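Hypothetical glycoside hydrolase (Bacteroides vulgatus, PDB 3S30) is of unknown function but is probably a glycoside hydrolase or other carbohydrate-metabolism protein with a galactose-binding-like fold that binds a sodium ion. Local coordinates at residues P231-Y234 and S239-R242; Y123-A126 and S130-T133. All blocks are in the same frame, centred on the assembly; numbering follows the deposited sequence.

Interaction 1. Residues P231-Y234 and S239-R242; sequences PEFY and STNR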
loop_
_atom_site.group_PDB
_atom_site.type_symbol
_atom_site.label_atom_id
_atom_site.label_comp_id
_atom_site.label_asym_id
_atom_site.label_seq_id
_atom_site.Cartn_x
_atom_site.Cartn_y
_atom_site.Cartn_z
ATOM N N PRO A 231 19.594 4.285 -6.528
ATOM C CA PRO A 231 20.570 4.798 -7.488
ATOM C C PRO A 231 20.400 4.254 -8.909
ATOM O O PRO A 231 20.869 4.877 -9.862
ATOM C CB PRO A 231 21.915 4.362 -6.892
ATOM C CG PRO A 231 21.602 3.117 -6.089
ATOM C CD PRO A 231 20.163 3.241 -5.644
ATOM N N GLU A 232 19.748 3.100 -9.049
ATOM C CA GLU A 232 19.543 2.494 -10.354
ATOM C C GLU A 232 18.073 2.142 -10.565
ATOM O O GLU A 232 17.506 1.337 -9.822
ATOM C CB GLU A 232 20.420 1.258 -10.500
ATOM C CG GLU A 232 21.905 1.581 -10.591
ATOM C CD GLU A 232 22.760 0.347 -10.729
ATOM O OE1 GLU A 232 22.596 -0.396 -11.721
ATOM O OE2 GLU A 232 23.610 0.119 -9.845
ATOM N N PHE A 233 17.467 2.767 -11.575
ATOM C CA PHE A 233 16.069 2.546 -11.906
ATOM C C PHE A 233 15.956 1.388 -12.906
ATOM O O PHE A 233 16.541 1.442 -13.978
ATOM C CB PHE A 233 15.472 3.842 -12.487
ATOM C CG PHE A 233 13.967 3.847 -12.572
ATOM C CD1 PHE A 233 13.316 3.275 -13.652
ATOM C CD2 PHE A 233 13.204 4.433 -11.572
ATOM C CE1 PHE A 233 11.919 3.276 -13.736
ATOM C CE2 PHE A 233 11.814 4.437 -11.647
ATOM C CZ PHE A 233 11.169 3.852 -12.742
ATOM N N TYR A 234 15.209 0.348 -12.547
ATOM C CA TYR A 234 14.973 -0.789 -13.452
ATOM C C TYR A 234 13.779 -0.497 -14.343
ATOM O O TYR A 234 12.678 -0.276 -13.863
ATOM C CB TYR A 234 14.738 -2.102 -12.679
ATOM C CG TYR A 234 15.978 -2.720 -12.048
ATOM C CD1 TYR A 234 17.122 -1.968 -11.811
ATOM C CD2 TYR A 234 15.991 -4.066 -11.664
ATOM C CE1 TYR A 234 18.243 -2.530 -11.226
ATOM C CE2 TYR A 234 17.111 -4.640 -11.078
ATOM C CZ TYR A 234 18.233 -3.860 -10.860
ATOM O OH TYR A 234 19.353 -4.392 -10.268
ATOM N N SER A 239 19.120 -0.587 -16.674
ATOM C CA SER A 239 19.337 0.080 -15.393
ATOM C C SER A 239 19.806 1.515 -15.640
ATOM O O SER A 239 20.899 1.714 -16.167
ATOM C CB SER A 239 20.389 -0.701 -14.604
ATOM O OG SER A 239 20.928 0.069 -13.551
ATOM N N THR A 240 18.989 2.501 -15.260
ATOM C CA THR A 240 19.236 3.925 -15.574
ATOM C C THR A 240 19.295 4.829 -14.339
ATOM O O THR A 240 19.007 4.391 -13.234
ATOM C CB THR A 240 18.135 4.495 -16.486
ATOM O OG1 THR A 240 16.917 4.622 -15.740
ATOM C CG2 THR A 240 17.899 3.586 -17.717
ATOM N N ASN A 241 19.669 6.097 -14.543
ATOM C CA ASN A 241 19.635 7.102 -13.457
ATOM C C ASN A 241 18.325 7.894 -13.415
ATOM O O ASN A 241 18.278 8.990 -12.865
ATOM C CB ASN A 241 20.828 8.069 -13.526
ATOM C CG ASN A 241 20.720 9.067 -14.678
ATOM O OD1 ASN A 241 20.137 8.763 -15.702
ATOM N ND2 ASN A 241 21.301 10.255 -14.510
ATOM N N ARG A 242 17.267 7.343 -14.004
ATOM C CA ARG A 242 15.943 7.879 -13.816
ATOM C C ARG A 242 15.631 7.951 -12.309
ATOM O O ARG A 242 16.020 7.084 -11.514
ATOM C CB ARG A 242 14.905 7.025 -14.544
ATOM C CG ARG A 242 13.482 7.534 -14.397
ATOM C CD ARG A 242 12.521 6.700 -15.203
ATOM N NE ARG A 242 11.134 6.917 -14.797
ATOM C CZ ARG A 242 10.085 6.234 -15.259
ATOM N NH1 ARG A 242 10.240 5.258 -16.152
ATOM N NH2 ARG A 242 8.866 6.538 -14.827
#
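R242 runs along F233, its outer part from CD onward over one face of the ring. Its CB begins beside the stem of the phenylalanine, 3.8 Å from F233 CB, and CG follows close to F233 CG. CD comes next, over the middle of the ring, 3.8 Å from the centroid and 13° off the normal, a CH-pi contact. NE then passes on toward F233 CZ, the guanidinium carbon CZ sits 3.6 Å from F233 CZ, and NH1 ends 3.5 Å from F233 CE1, with ring and guanidinium planes 21° apart. This reach depends on an extended chain, with CG anti to the backbone N (chi1 -180°) and no kink before NE. Arginine suits a surface site of this kind, because its methylenes and flat head can cover an aromatic while its nitrogens still face weak, long ion pairs with E235 and D328. The motif beneath is a two-stranded antiparallel beta hairpin, in which F233 and T240 form a hydrogen-bonded pair: F233 N donates to T240 O at 2.8 Å, and T240 N returns a bond to F233 O at 3.0 Å. Replacing F233 with an alanine would probably leave the arginine chain without its flat support and free to swing. T240 OG1 accepts from R242 N, an ST turn at the point where the strand gives way to loop, and its stronger polar partner is E235 OE2. On the other face, Y234 and S239 form the non-hydrogen-bonded pair, and S239 OG gives a short hydrogen bond to the anti lone pair of E232 OE1, 2.5 Å away.

Interaction 2. Residues Y123-A126 and S130-T133; sequences YEAA and STLT
Y123 and T133 face each other as the non-hydrogen-bonded pair of an antiparallel beta hairpin, in which 132-133 is the outer strand beside 117-124. The next pair, E124 with L132, is hydrogen-bonded: E124 N donates a hydrogen bond to L132 O at 2.8 Å, and L132 N donates to E124 O at 2.9 Å. The Y123 CG sits between the backbone N and the carbonyl carbon (chi1 61°). Its CB lies 3.2 Å from L132 O, and the ring runs alongside T131, pointing the same way, with CD2 4.2 Å from T131 CG2. A beta-branched threonine serves well here, because its two arms have separate tasks. OG1 lies beside the backbone N (chi1 -60°), which leaves the methyl CG2 anti to that N, 3.5 Å from E124 O; OG1 itself turns to the methyl of A125, whose small size lets the hydroxyl come close. On the opposite face, L132, a branched hydrocarbon with nothing to hydrogen-bond, touches I100 and I192. E124 starts on that same face at CB, with CG anti to the backbone N, but the chain then bends (chi2 74°) and takes the carboxylate away from 130-133. It is a buried carboxylate, probably charged, and both its oxygens are hydrogen-bonded elsewhere. One partner is N105, a ligand of the sodium ion, and the E124 side chain is about 7 Å from that ion, a second-shell position consistent with orienting N105. E124 OE2 accepts a hydrogen bond from N105 ND2.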
loop_
_atom_site.group_PDB
_atom_site.type_symbol
_atom_site.label_atom_id
_atom_site.label_comp_id
_atom_site.label_asym_id
_atom_site.label_seq_id
_atom_site.Cartn_x
_atom_site.Cartn_y
_atom_site.Cartn_z
ATOM N N TYR A 123 0.005 -4.815 11.928
ATOM C CA TYR A 123 -1.376 -4.661 12.345
ATOM C C TYR A 123 -1.566 -3.482 13.304
ATOM O O TYR A 123 -0.624 -3.027 13.938
ATOM C CB TYR A 123 -1.879 -5.960 12.976
ATOM C CG TYR A 123 -1.130 -6.405 14.203
ATOM C CD1 TYR A 123 0.015 -7.193 14.095
ATOM C CD2 TYR A 123 -1.580 -6.064 15.483
ATOM C CE1 TYR A 123 0.702 -7.621 15.230
ATOM C CE2 TYR A 123 -0.901 -6.494 16.630
ATOM C CZ TYR A 123 0.234 -7.274 16.490
ATOM O OH TYR A 123 0.910 -7.708 17.600
ATOM N N GLU A 124 -2.803 -3.010 13.401
ATOM C CA GLU A 124 -3.172 -1.922 14.312
ATOM C C GLU A 124 -4.406 -2.335 15.113
ATOM O O GLU A 124 -5.466 -2.583 14.538
ATOM C CB GLU A 124 -3.482 -0.654 13.505
ATOM C CG GLU A 124 -3.654 0.627 14.350
ATOM C CD GLU A 124 -2.341 1.172 14.897
ATOM O OE1 GLU A 124 -1.303 1.050 14.208
ATOM O OE2 GLU A 124 -2.352 1.732 16.010
ATOM N N ALA A 125 -4.258 -2.407 16.434
ATOM C CA ALA A 125 -5.356 -2.760 17.343
ATOM C C ALA A 125 -5.623 -1.607 18.301
ATOM O O ALA A 125 -4.687 -1.047 18.871
ATOM C CB ALA A 125 -5.012 -4.025 18.135
ATOM N N ALA A 126 -6.895 -1.254 18.477
ATOM C CA ALA A 126 -7.299 -0.282 19.496
ATOM C C ALA A 126 -8.558 -0.756 20.211
ATOM O O ALA A 126 -9.372 -1.494 19.636
ATOM C CB ALA A 126 -7.525 1.093 18.878
ATOM N N SER A 130 -12.081 -3.052 15.615
ATOM C CA SER A 130 -11.617 -4.304 15.014
ATOM C C SER A 130 -10.190 -4.126 14.513
ATOM O O SER A 130 -9.866 -3.140 13.862
ATOM C CB SER A 130 -12.514 -4.735 13.849
ATOM O OG SER A 130 -13.703 -5.323 14.329
ATOM N N THR A 131 -9.337 -5.097 14.803
ATOM C CA THR A 131 -7.936 -4.993 14.442
ATOM C C THR A 131 -7.770 -4.952 12.927
ATOM O O THR A 131 -8.287 -5.824 12.206
ATOM C CB THR A 131 -7.144 -6.152 15.020
ATOM O OG1 THR A 131 -7.268 -6.132 16.445
ATOM C CG2 THR A 131 -5.676 -6.050 14.635
ATOM N N LEU A 132 -7.063 -3.926 12.459
ATOM C CA LEU A 132 -6.614 -3.849 11.078
ATOM C C LEU A 132 -5.338 -4.658 10.924
ATOM O O LEU A 132 -4.344 -4.382 11.576
ATOM C CB LEU A 132 -6.339 -2.397 10.681
ATOM C CG LEU A 132 -6.005 -2.137 9.208
ATOM C CD1 LEU A 132 -7.233 -2.391 8.267
ATOM C CD2 LEU A 132 -5.484 -0.712 9.071
ATOM N N THR A 133 -5.377 -5.673 10.074
ATOM C CA THR A 133 -4.173 -6.372 9.656
ATOM C C THR A 133 -3.836 -5.901 8.242
ATOM O O THR A 133 -4.553 -6.228 7.296
ATOM C CB THR A 133 -4.363 -7.900 9.675
ATOM O OG1 THR A 133 -4.516 -8.338 11.030
ATOM C CG2 THR A 133 -3.144 -8.602 9.047
#

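Interaction 2 comes first along the chain and closes before interaction 1 opens. Each is a short antiparallel hairpin contact, but they belong to different sheets: 123-126 and 130-133 lie in the three-stranded sheet 108-114, 117-124 and 132-133, whereas 231-234 and 239-242 form the separate two-stranded hairpin of 233-235 and 238-240. Their centres are about 37 Å apart, on opposite sides of the chain's centre, yet all four segments belong to the same putative carbohydrate metabolism domain. With about 27 Å between nearest atoms, neither can influence the other by direct contact. Interaction 1 is a surface feature; a role at the sodium site can be suggested only for the partly buried interaction 2.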